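Local coordinates for AlkZ (Streptomyces sahachiroi, PDB 5UUJ), which belongs to the AlkZ-like family of DNA glycosylases, within the helix-turn-helix clan, at residues V52-A57 and A359-A364; R118-L123 and K167-R172; G280-G285 and E355-H360. One frame throughout, in Å; residues are numbered along the deposited sequence.

Contact 1: V52-A57 and A359-A364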
loop_
_atom_site.group_PDB
_atom_site.type_symbol
_atom_site.label_atom_id
_atom_site.label_comp_id
_atom_site.label_asym_id
_atom_site.label_seq_id
_atom_site.Cartn_x
_atom_site.Cartn_y
_atom_site.Cartn_z
ATOM N N VAL A 52 -10.551 -0.677 3.586
ATOM C CA VAL A 52 -11.122 0.658 3.698
ATOM C C VAL A 52 -12.381 0.603 4.565
ATOM O O VAL A 52 -12.558 1.421 5.470
ATOM C CB VAL A 52 -11.452 1.253 2.311
ATOM C CG1 VAL A 52 -12.193 2.577 2.442
ATOM C CG2 VAL A 52 -10.173 1.444 1.510
ATOM N N ALA A 53 -13.242 -0.374 4.295
ATOM C CA ALA A 53 -14.530 -0.477 4.980
ATOM C C ALA A 53 -14.364 -0.717 6.477
ATOM O O ALA A 53 -15.142 -0.202 7.281
ATOM C CB ALA A 53 -15.367 -1.586 4.365
ATOM N N LEU A 54 -13.354 -1.499 6.849
ATOM C CA LEU A 54 -13.103 -1.787 8.255
ATOM C C LEU A 54 -12.658 -0.532 9.005
ATOM O O LEU A 54 -12.748 -0.471 10.228
ATOM C CB LEU A 54 -12.052 -2.887 8.401
ATOM C CG LEU A 54 -12.477 -4.306 8.006
ATOM C CD1 LEU A 54 -11.273 -5.232 7.994
ATOM C CD2 LEU A 54 -13.542 -4.846 8.939
ATOM N N ARG A 55 -12.186 0.468 8.268
ATOM C CA ARG A 55 -11.721 1.715 8.870
ATOM C C ARG A 55 -12.825 2.775 8.906
ATOM O O ARG A 55 -12.558 3.967 9.082
ATOM C CB ARG A 55 -10.495 2.227 8.111
ATOM C CG ARG A 55 -9.240 1.444 8.447
ATOM C CD ARG A 55 -8.064 1.863 7.601
ATOM N NE ARG A 55 -6.804 1.404 8.172
ATOM C CZ ARG A 55 -6.320 0.172 8.045
ATOM N NH1 ARG A 55 -6.994 -0.746 7.365
ATOM N NH2 ARG A 55 -5.159 -0.144 8.600
ATOM N N GLN A 56 -14.064 2.319 8.749
ATOM C CA GLN A 56 -15.237 3.183 8.826
ATOM C C GLN A 56 -16.181 2.685 9.914
ATOM O O GLN A 56 -16.533 1.507 9.940
ATOM C CB GLN A 56 -15.955 3.228 7.479
ATOM C CG GLN A 56 -15.128 3.862 6.370
ATOM C CD GLN A 56 -15.684 3.582 4.988
ATOM O OE1 GLN A 56 -16.280 2.533 4.746
ATOM N NE2 GLN A 56 -15.489 4.521 4.073
ATOM N N ALA A 57 -16.581 3.589 10.808
ATOM C CA ALA A 57 -17.460 3.250 11.927
ATOM C C ALA A 57 -18.709 2.537 11.432
ATOM O O ALA A 57 -19.178 1.584 12.051
ATOM C CB ALA A 57 -17.837 4.500 12.702
ATOM N N ALA A 359 -18.944 -8.743 13.997
ATOM C CA ALA A 359 -20.111 -7.992 13.544
ATOM C C ALA A 359 -19.692 -6.812 12.675
ATOM O O ALA A 359 -20.388 -6.446 11.726
ATOM C CB ALA A 359 -20.919 -7.511 14.729
ATOM N N HIS A 360 -18.553 -6.217 13.015
ATOM C CA HIS A 360 -17.989 -5.122 12.238
ATOM C C HIS A 360 -17.506 -5.641 10.881
ATOM O O HIS A 360 -17.734 -5.011 9.847
ATOM C CB HIS A 360 -16.843 -4.466 13.010
ATOM C CG HIS A 360 -16.335 -3.201 12.391
ATOM N ND1 HIS A 360 -17.085 -2.049 12.331
ATOM C CD2 HIS A 360 -15.140 -2.908 11.821
ATOM C CE1 HIS A 360 -16.378 -1.096 11.744
ATOM N NE2 HIS A 360 -15.198 -1.593 11.427
ATOM N N VAL A 361 -16.853 -6.799 10.894
ATOM C CA VAL A 361 -16.384 -7.438 9.671
ATOM C C VAL A 361 -17.565 -7.879 8.811
ATOM O O VAL A 361 -17.512 -7.801 7.585
ATOM C CB VAL A 361 -15.480 -8.654 9.982
ATOM C CG1 VAL A 361 -15.166 -9.454 8.717
ATOM C CG2 VAL A 361 -14.189 -8.195 10.641
ATOM N N ALA A 362 -18.628 -8.346 9.460
ATOM C CA ALA A 362 -19.823 -8.784 8.749
ATOM C C ALA A 362 -20.414 -7.634 7.941
ATOM O O ALA A 362 -20.749 -7.794 6.767
ATOM C CB ALA A 362 -20.854 -9.333 9.724
ATOM N N ARG A 363 -20.533 -6.473 8.577
ATOM C CA ARG A 363 -21.076 -5.291 7.921
ATOM C C ARG A 363 -20.164 -4.849 6.778
ATOM O O ARG A 363 -20.636 -4.439 5.716
ATOM C CB ARG A 363 -21.255 -4.158 8.933
ATOM C CG ARG A 363 -21.987 -2.928 8.405
ATOM C CD ARG A 363 -23.473 -3.188 8.160
ATOM N NE ARG A 363 -23.724 -3.847 6.880
ATOM C CZ ARG A 363 -23.794 -3.221 5.706
ATOM N NH1 ARG A 363 -23.624 -1.906 5.632
ATOM N NH2 ARG A 363 -24.029 -3.913 4.598
ATOM N N ALA A 364 -18.857 -4.949 7.000
ATOM C CA ALA A 364 -17.874 -4.588 5.982
ATOM C C ALA A 364 -17.866 -5.587 4.825
ATOM O O ALA A 364 -17.342 -5.287 3.755
ATOM C CB ALA A 364 -16.487 -4.491 6.596
#

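Contact 2: R118-L123 and K167-R172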
loop_
_atom_site.group_PDB
_atom_site.type_symbol
_atom_site.label_atom_id
_atom_site.label_comp_id
_atom_site.label_asym_id
_atom_site.label_seq_id
_atom_site.Cartn_x
_atom_site.Cartn_y
_atom_site.Cartn_z
ATOM N N ARG A 118 16.911 1.802 -23.426
ATOM C CA ARG A 118 16.569 2.673 -24.545
ATOM C C ARG A 118 15.124 2.428 -24.958
ATOM O O ARG A 118 14.361 3.367 -25.191
ATOM C CB ARG A 118 17.505 2.435 -25.733
ATOM C CG ARG A 118 17.211 3.307 -26.951
ATOM C CD ARG A 118 17.642 4.745 -26.728
ATOM N NE ARG A 118 16.981 5.668 -27.651
ATOM C CZ ARG A 118 15.884 6.371 -27.369
ATOM N NH1 ARG A 118 15.304 6.275 -26.178
ATOM N NH2 ARG A 118 15.365 7.179 -28.284
ATOM N N GLN A 119 14.755 1.155 -25.035
ATOM C CA GLN A 119 13.417 0.767 -25.458
ATOM C C GLN A 119 12.350 1.117 -24.422
ATOM O O GLN A 119 11.205 1.377 -24.779
ATOM C CB GLN A 119 13.381 -0.727 -25.761
ATOM C CG GLN A 119 13.992 -1.082 -27.100
ATOM C CD GLN A 119 14.182 -2.571 -27.273
ATOM O OE1 GLN A 119 14.424 -3.294 -26.308
ATOM N NE2 GLN A 119 14.070 -3.041 -28.510
ATOM N N VAL A 120 12.717 1.114 -23.144
ATOM C CA VAL A 120 11.782 1.520 -22.098
ATOM C C VAL A 120 11.423 2.994 -22.292
ATOM O O VAL A 120 10.261 3.374 -22.170
ATOM C CB VAL A 120 12.362 1.287 -20.681
ATOM C CG1 VAL A 120 11.507 1.963 -19.613
ATOM C CG2 VAL A 120 12.464 -0.201 -20.391
ATOM N N ASP A 121 12.421 3.813 -22.615
ATOM C CA ASP A 121 12.187 5.231 -22.870
ATOM C C ASP A 121 11.264 5.421 -24.067
ATOM O O ASP A 121 10.339 6.232 -24.022
ATOM C CB ASP A 121 13.507 5.970 -23.115
ATOM C CG ASP A 121 14.357 6.092 -21.865
ATOM O OD1 ASP A 121 13.851 5.815 -20.754
ATOM O OD2 ASP A 121 15.538 6.480 -21.996
ATOM N N GLU A 122 11.522 4.675 -25.137
ATOM C CA GLU A 122 10.700 4.755 -26.338
ATOM C C GLU A 122 9.258 4.377 -26.024
ATOM O O GLU A 122 8.320 5.040 -26.472
ATOM C CB GLU A 122 11.255 3.849 -27.434
ATOM C CG GLU A 122 12.597 4.292 -27.985
ATOM C CD GLU A 122 13.218 3.259 -28.906
ATOM O OE1 GLU A 122 12.586 2.210 -29.144
ATOM O OE2 GLU A 122 14.342 3.494 -29.394
ATOM N N LEU A 123 9.089 3.313 -25.246
ATOM C CA LEU A 123 7.763 2.854 -24.852
ATOM C C LEU A 123 7.048 3.885 -23.995
ATOM O O LEU A 123 5.843 4.082 -24.133
ATOM C CB LEU A 123 7.857 1.535 -24.094
ATOM C CG LEU A 123 8.207 0.321 -24.947
ATOM C CD1 LEU A 123 8.650 -0.815 -24.047
ATOM C CD2 LEU A 123 7.020 -0.093 -25.810
ATOM N N LYS A 167 5.646 -1.419 -15.454
ATOM C CA LYS A 167 5.884 -0.786 -14.160
ATOM C C LYS A 167 6.718 0.499 -14.252
ATOM O O LYS A 167 6.371 1.497 -13.619
ATOM C CB LYS A 167 6.533 -1.791 -13.205
ATOM C CG LYS A 167 5.609 -2.959 -12.897
ATOM C CD LYS A 167 6.071 -3.797 -11.721
ATOM C CE LYS A 167 5.098 -4.943 -11.481
ATOM N NZ LYS A 167 5.428 -5.730 -10.272
ATOM N N PRO A 168 7.811 0.491 -15.037
ATOM C CA PRO A 168 8.510 1.766 -15.249
ATOM C C PRO A 168 7.597 2.846 -15.826
ATOM O O PRO A 168 7.725 4.022 -15.478
ATOM C CB PRO A 168 9.613 1.402 -16.246
ATOM C CG PRO A 168 9.862 -0.041 -16.024
ATOM C CD PRO A 168 8.557 -0.647 -15.599
ATOM N N LEU A 169 6.681 2.440 -16.699
ATOM C CA LEU A 169 5.740 3.372 -17.308
ATOM C C LEU A 169 4.774 3.912 -16.261
ATOM O O LEU A 169 4.451 5.101 -16.258
ATOM C CB LEU A 169 4.969 2.698 -18.445
ATOM C CG LEU A 169 5.588 2.754 -19.845
ATOM C CD1 LEU A 169 7.036 2.316 -19.838
ATOM C CD2 LEU A 169 4.785 1.889 -20.806
ATOM N N ALA A 170 4.315 3.037 -15.371
ATOM C CA ALA A 170 3.441 3.456 -14.283
ATOM C C ALA A 170 4.179 4.453 -13.401
ATOM O O ALA A 170 3.649 5.506 -13.064
ATOM C CB ALA A 170 2.976 2.257 -13.468
ATOM N N TRP A 171 5.419 4.122 -13.056
ATOM C CA TRP A 171 6.234 4.967 -12.190
ATOM C C TRP A 171 6.528 6.323 -12.822
ATOM O O TRP A 171 6.689 7.314 -12.113
ATOM C CB TRP A 171 7.547 4.262 -11.847
ATOM C CG TRP A 171 7.376 3.047 -10.990
ATOM C CD1 TRP A 171 6.263 2.685 -10.284
ATOM C CD2 TRP A 171 8.351 2.030 -10.751
ATOM N NE1 TRP A 171 6.490 1.508 -9.616
ATOM C CE2 TRP A 171 7.764 1.084 -9.886
ATOM C CE3 TRP A 171 9.666 1.829 -11.177
ATOM C CZ2 TRP A 171 8.448 -0.047 -9.446
ATOM C CZ3 TRP A 171 10.342 0.706 -10.738
ATOM C CH2 TRP A 171 9.733 -0.216 -9.883
ATOM N N ARG A 172 6.602 6.365 -14.149
ATOM C CA ARG A 172 6.851 7.620 -14.855
ATOM C C ARG A 172 5.553 8.395 -15.083
ATOM O O ARG A 172 5.577 9.537 -15.537
ATOM C CB ARG A 172 7.560 7.357 -16.184
ATOM C CG ARG A 172 9.073 7.319 -16.041
ATOM C CD ARG A 172 9.745 6.588 -17.185
ATOM N NE ARG A 172 11.194 6.741 -17.134
ATOM C CZ ARG A 172 12.025 6.358 -18.097
ATOM N NH1 ARG A 172 11.560 5.790 -19.204
ATOM N NH2 ARG A 172 13.327 6.547 -17.954
#

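Contact 3: G280-G285 and E355-H360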
loop_
_atom_site.group_PDB
_atom_site.type_symbol
_atom_site.label_atom_id
_atom_site.label_comp_id
_atom_site.label_asym_id
_atom_site.label_seq_id
_atom_site.Cartn_x
_atom_site.Cartn_y
_atom_site.Cartn_z
ATOM N N GLY A 280 -6.898 -3.833 23.412
ATOM C CA GLY A 280 -8.081 -4.253 22.678
ATOM C C GLY A 280 -7.804 -5.153 21.490
ATOM O O GLY A 280 -6.653 -5.404 21.136
ATOM N N ILE A 281 -8.881 -5.631 20.875
ATOM C CA ILE A 281 -8.800 -6.537 19.735
ATOM C C ILE A 281 -9.212 -5.827 18.452
ATOM O O ILE A 281 -10.131 -5.007 18.446
ATOM C CB ILE A 281 -9.700 -7.776 19.931
ATOM C CG1 ILE A 281 -9.376 -8.479 21.251
ATOM C CG2 ILE A 281 -9.557 -8.746 18.760
ATOM C CD1 ILE A 281 -7.955 -8.977 21.360
ATOM N N ARG A 282 -8.528 -6.161 17.365
ATOM C CA ARG A 282 -8.876 -5.652 16.049
ATOM C C ARG A 282 -8.712 -6.774 15.023
ATOM O O ARG A 282 -7.708 -7.487 15.030
ATOM C CB ARG A 282 -8.006 -4.443 15.697
ATOM C CG ARG A 282 -8.496 -3.628 14.517
ATOM C CD ARG A 282 -9.744 -2.814 14.839
ATOM N NE ARG A 282 -10.557 -2.637 13.636
ATOM C CZ ARG A 282 -11.169 -1.511 13.275
ATOM N NH1 ARG A 282 -11.088 -0.412 14.015
ATOM N NH2 ARG A 282 -11.872 -1.487 12.153
ATOM N N LEU A 283 -9.717 -6.946 14.169
ATOM C CA LEU A 283 -9.657 -7.923 13.087
ATOM C C LEU A 283 -9.445 -7.208 11.762
ATOM O O LEU A 283 -10.335 -6.514 11.272
ATOM C CB LEU A 283 -10.934 -8.768 13.028
ATOM C CG LEU A 283 -11.205 -9.721 14.195
ATOM C CD1 LEU A 283 -12.467 -10.527 13.931
ATOM C CD2 LEU A 283 -10.030 -10.647 14.441
ATOM N N LEU A 284 -8.260 -7.387 11.193
ATOM C CA LEU A 284 -7.896 -6.737 9.943
ATOM C C LEU A 284 -7.937 -7.731 8.792
ATOM O O LEU A 284 -7.600 -8.903 8.961
ATOM C CB LEU A 284 -6.503 -6.115 10.054
ATOM C CG LEU A 284 -6.282 -5.191 11.255
ATOM C CD1 LEU A 284 -4.839 -4.715 11.303
ATOM C CD2 LEU A 284 -7.234 -4.008 11.218
ATOM N N GLY A 285 -8.352 -7.260 7.620
ATOM C CA GLY A 285 -8.375 -8.090 6.430
ATOM C C GLY A 285 -6.972 -8.437 5.970
ATOM O O GLY A 285 -5.989 -8.015 6.576
ATOM N N GLU A 355 -16.471 -11.381 18.991
ATOM C CA GLU A 355 -17.785 -11.378 18.361
ATOM C C GLU A 355 -18.195 -9.974 17.924
ATOM O O GLU A 355 -18.876 -9.806 16.913
ATOM C CB GLU A 355 -18.833 -11.967 19.312
ATOM C CG GLU A 355 -18.797 -13.492 19.371
ATOM C CD GLU A 355 -19.765 -14.078 20.380
ATOM O OE1 GLU A 355 -19.913 -15.318 20.399
ATOM O OE2 GLU A 355 -20.373 -13.307 21.153
ATOM N N LYS A 356 -17.777 -8.964 18.679
ATOM C CA LYS A 356 -18.079 -7.586 18.317
ATOM C C LYS A 356 -17.322 -7.198 17.048
ATOM O O LYS A 356 -17.864 -6.528 16.169
ATOM C CB LYS A 356 -17.729 -6.636 19.463
ATOM C CG LYS A 356 -18.129 -5.186 19.223
ATOM C CD LYS A 356 -19.589 -5.068 18.797
ATOM C CE LYS A 356 -20.084 -3.631 18.858
ATOM N NZ LYS A 356 -20.172 -3.128 20.256
ATOM N N GLU A 357 -16.070 -7.629 16.954
ATOM C CA GLU A 357 -15.284 -7.399 15.751
ATOM C C GLU A 357 -15.882 -8.150 14.564
ATOM O O GLU A 357 -15.910 -7.634 13.450
ATOM C CB GLU A 357 -13.828 -7.816 15.967
ATOM C CG GLU A 357 -12.972 -6.746 16.625
ATOM C CD GLU A 357 -12.820 -5.511 15.755
ATOM O OE1 GLU A 357 -12.023 -5.545 14.791
ATOM O OE2 GLU A 357 -13.507 -4.507 16.033
ATOM N N ALA A 358 -16.368 -9.363 14.808
ATOM C CA ALA A 358 -16.982 -10.160 13.747
ATOM C C ALA A 358 -18.188 -9.434 13.150
ATOM O O ALA A 358 -18.420 -9.495 11.945
ATOM C CB ALA A 358 -17.396 -11.530 14.277
ATOM N N ALA A 359 -18.944 -8.743 13.997
ATOM C CA ALA A 359 -20.111 -7.992 13.544
ATOM C C ALA A 359 -19.692 -6.812 12.675
ATOM O O ALA A 359 -20.388 -6.446 11.726
ATOM C CB ALA A 359 -20.919 -7.511 14.729
ATOM N N HIS A 360 -18.553 -6.217 13.015
ATOM C CA HIS A 360 -17.989 -5.122 12.238
ATOM C C HIS A 360 -17.506 -5.641 10.881
ATOM O O HIS A 360 -17.734 -5.011 9.847
ATOM C CB HIS A 360 -16.843 -4.466 13.010
ATOM C CG HIS A 360 -16.335 -3.201 12.391
ATOM N ND1 HIS A 360 -17.085 -2.049 12.331
ATOM C CD2 HIS A 360 -15.140 -2.908 11.821
ATOM C CE1 HIS A 360 -16.378 -1.096 11.744
ATOM N NE2 HIS A 360 -15.198 -1.593 11.427
HETATM O O HOH W 1 -12.185 -4.751 12.372
#

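Contact 1: V52-A57 and A359-A364
His-360 reaches from helix 351-365 into the turn after helix 45-53, where its imidazole meets the backbone of Leu-54. Its CB points toward the turn, and CG stands anti to the backbone N (chi1 -171°). The ring beyond lies against the turn. On one flank of it, CD2 lies 3.8 Å from Leu-54 CD2. At the tip, NE2 donates to Leu-54 O over 2.9 Å; the bond is nearly straight at 166° and lies in the ring plane, although the donor sits 36° above the plane of the carbonyl. Next round the rim, CE1 approaches Gln-56 O at 3.2 Å, with Ala-57 O farther off at 3.9 Å. The type I turn from Ala-53 to Gln-56 presents the Leu-54 and Gln-56 carbonyls to the ring, and Ala-57 follows it. The Gln-56 side chain is occupied elsewhere, its OE1 accepting from the backbone N of Asp-60.

Beside this polar meeting, Leu-54 CD2 touches Val-361 CG2 and Ala-364 CB, each at 3.8 Å. Ala-53 CB meets Ala-364 CB at the same 3.8 Å, and two such short side chains suit a place where the backbones come close. Histidine suits its position because a flat ring can offer one N-H at its edge. Chemically, the buried carbonyl of Leu-54 gains a donor, and the oxygens near CE1 would be expected to polarise that C-H.

Contact 2: R118-L123 and K167-R172
Asp-121 and Arg-172 join helices 117-130 and 162-172 through a single carboxylate oxygen. Both terminal nitrogens of Arg-172 grip OD1 of Asp-121 end-on, NH1 at 2.8 Å and NH2 at 2.9 Å, in a salt bridge. NH2 comes from the syn side of the oxygen and NH1 from the anti side. Sharing one acceptor bends both bonds, to 146° for NH1 and 137° for NH2, yet OD1 stays near the guanidinium plane. The CB of Asp-121 points away from the partner helix and CG is set beside the backbone N; OD1 nevertheless reaches the arginine. Arginine suits the other end because its chain, extended from CG to NE, is long enough to span the gap.

Beside the bridge the packing is mostly apolar. Val-120 CG1 touches Arg-172 NH1 at 3.8 Å and Pro-168 CB at 3.9 Å, the valine crossing the proline at about a right angle. Leu-169 CD1 lies 4.4 Å from Leu-123 CB, and its CD2 rests against the carbonyl O of Leu-123.

The axes of segments 118-123 and 167-172 cross at -54°, 10.0 Å apart at their closest. The order of elements here, helix 117-130, short strand 136-137, helix 138-146, helices 155-160 and 162-172, then strands 176-177 and 186-188, is consistent with a winged helix-turn-helix, whose first and last helices would meet here.

Farther out, Thr-124 OG1 bonds to both Arg-172 NH1 and Val-120 O, tying the guanidinium to helix 117-130 a second time. Trp-104 packs against the Arg-172 side chain, and Phe-151 against Leu-123. Proline suits the kinked start of its segment, since it has no N-H to give to the preceding turn.

Contact 3: G280-G285 and E355-H360
Ile-281 meets Glu-357 mainly through its backbone, its carbonyl O lying 3.8 Å from Glu-357 CG. The CB of this isoleucine points toward the helix, but its outer carbons turn off from it.

Arg-282 starts out from the other face of the strand; the chain is bent at chi2, and NE ends beside the carboxylate. This NE forms a salt bridge with Glu-357 OE1 at 3.5 Å, while OE2 lies over one face of the guanidinium. NH1 makes a salt bridge with Glu-23, and Glu-357 OE2 one with Arg-25. The His-360 ring stands almost perpendicular to the guanidinium, 85° between planes, near NH2. A water links the group: it accepts from Arg-282 NE at 3.0 Å and donates to Glu-357 OE1 at 2.6 Å and Leu-283 O at 2.8 Å.

At Leu-283 the backbone N donates to Glu-357 OE1 over 2.8 Å, nearly straight at 168°, reaching the anti side of the oxygen. Strand 320-323 pairs with Arg-282 and Leu-284 along one edge, and the N-H between them turns to the other, where the bent glutamate supplies an acceptor in place of a further strand. The leucine suits the inner face: its CD1 packs on Glu-357 CB at 3.7 Å, sliding past in the opposite direction, and the same side chain also touches Val-321 and Leu-338.

The axes of strand 281-284 and segment 355-360 come within 8.2 Å, with 34° between their directions. This is the character of an alpha/beta layer: helix 351-365 covers one face of a mixed sheet, and its glutamate accepts from an N-H at the edge of one of the two outermost strands.

In the fold
Contacts 1 and 3 form one neighbourhood, their centres 8 Å apart. Both use helix 351-365 and share Ala-359 and His-360, so a single helix holds strand 281-284 with its earlier turns and the turn at residues 52-57 with its later ones. The methyl groups of Leu-54 and Val-361 from contact 1 also pack against strand 281-284. Contact 2 stands apart: its centre lies 38 Å from contact 1 and 42 Å from contact 3, on the other side of the chain's centre, with about 20 Å between nearest atoms in each case. Contact 1 joins parts 302 residues apart in sequence, whereas contact 2 closes a local helical unit within the intervening chain.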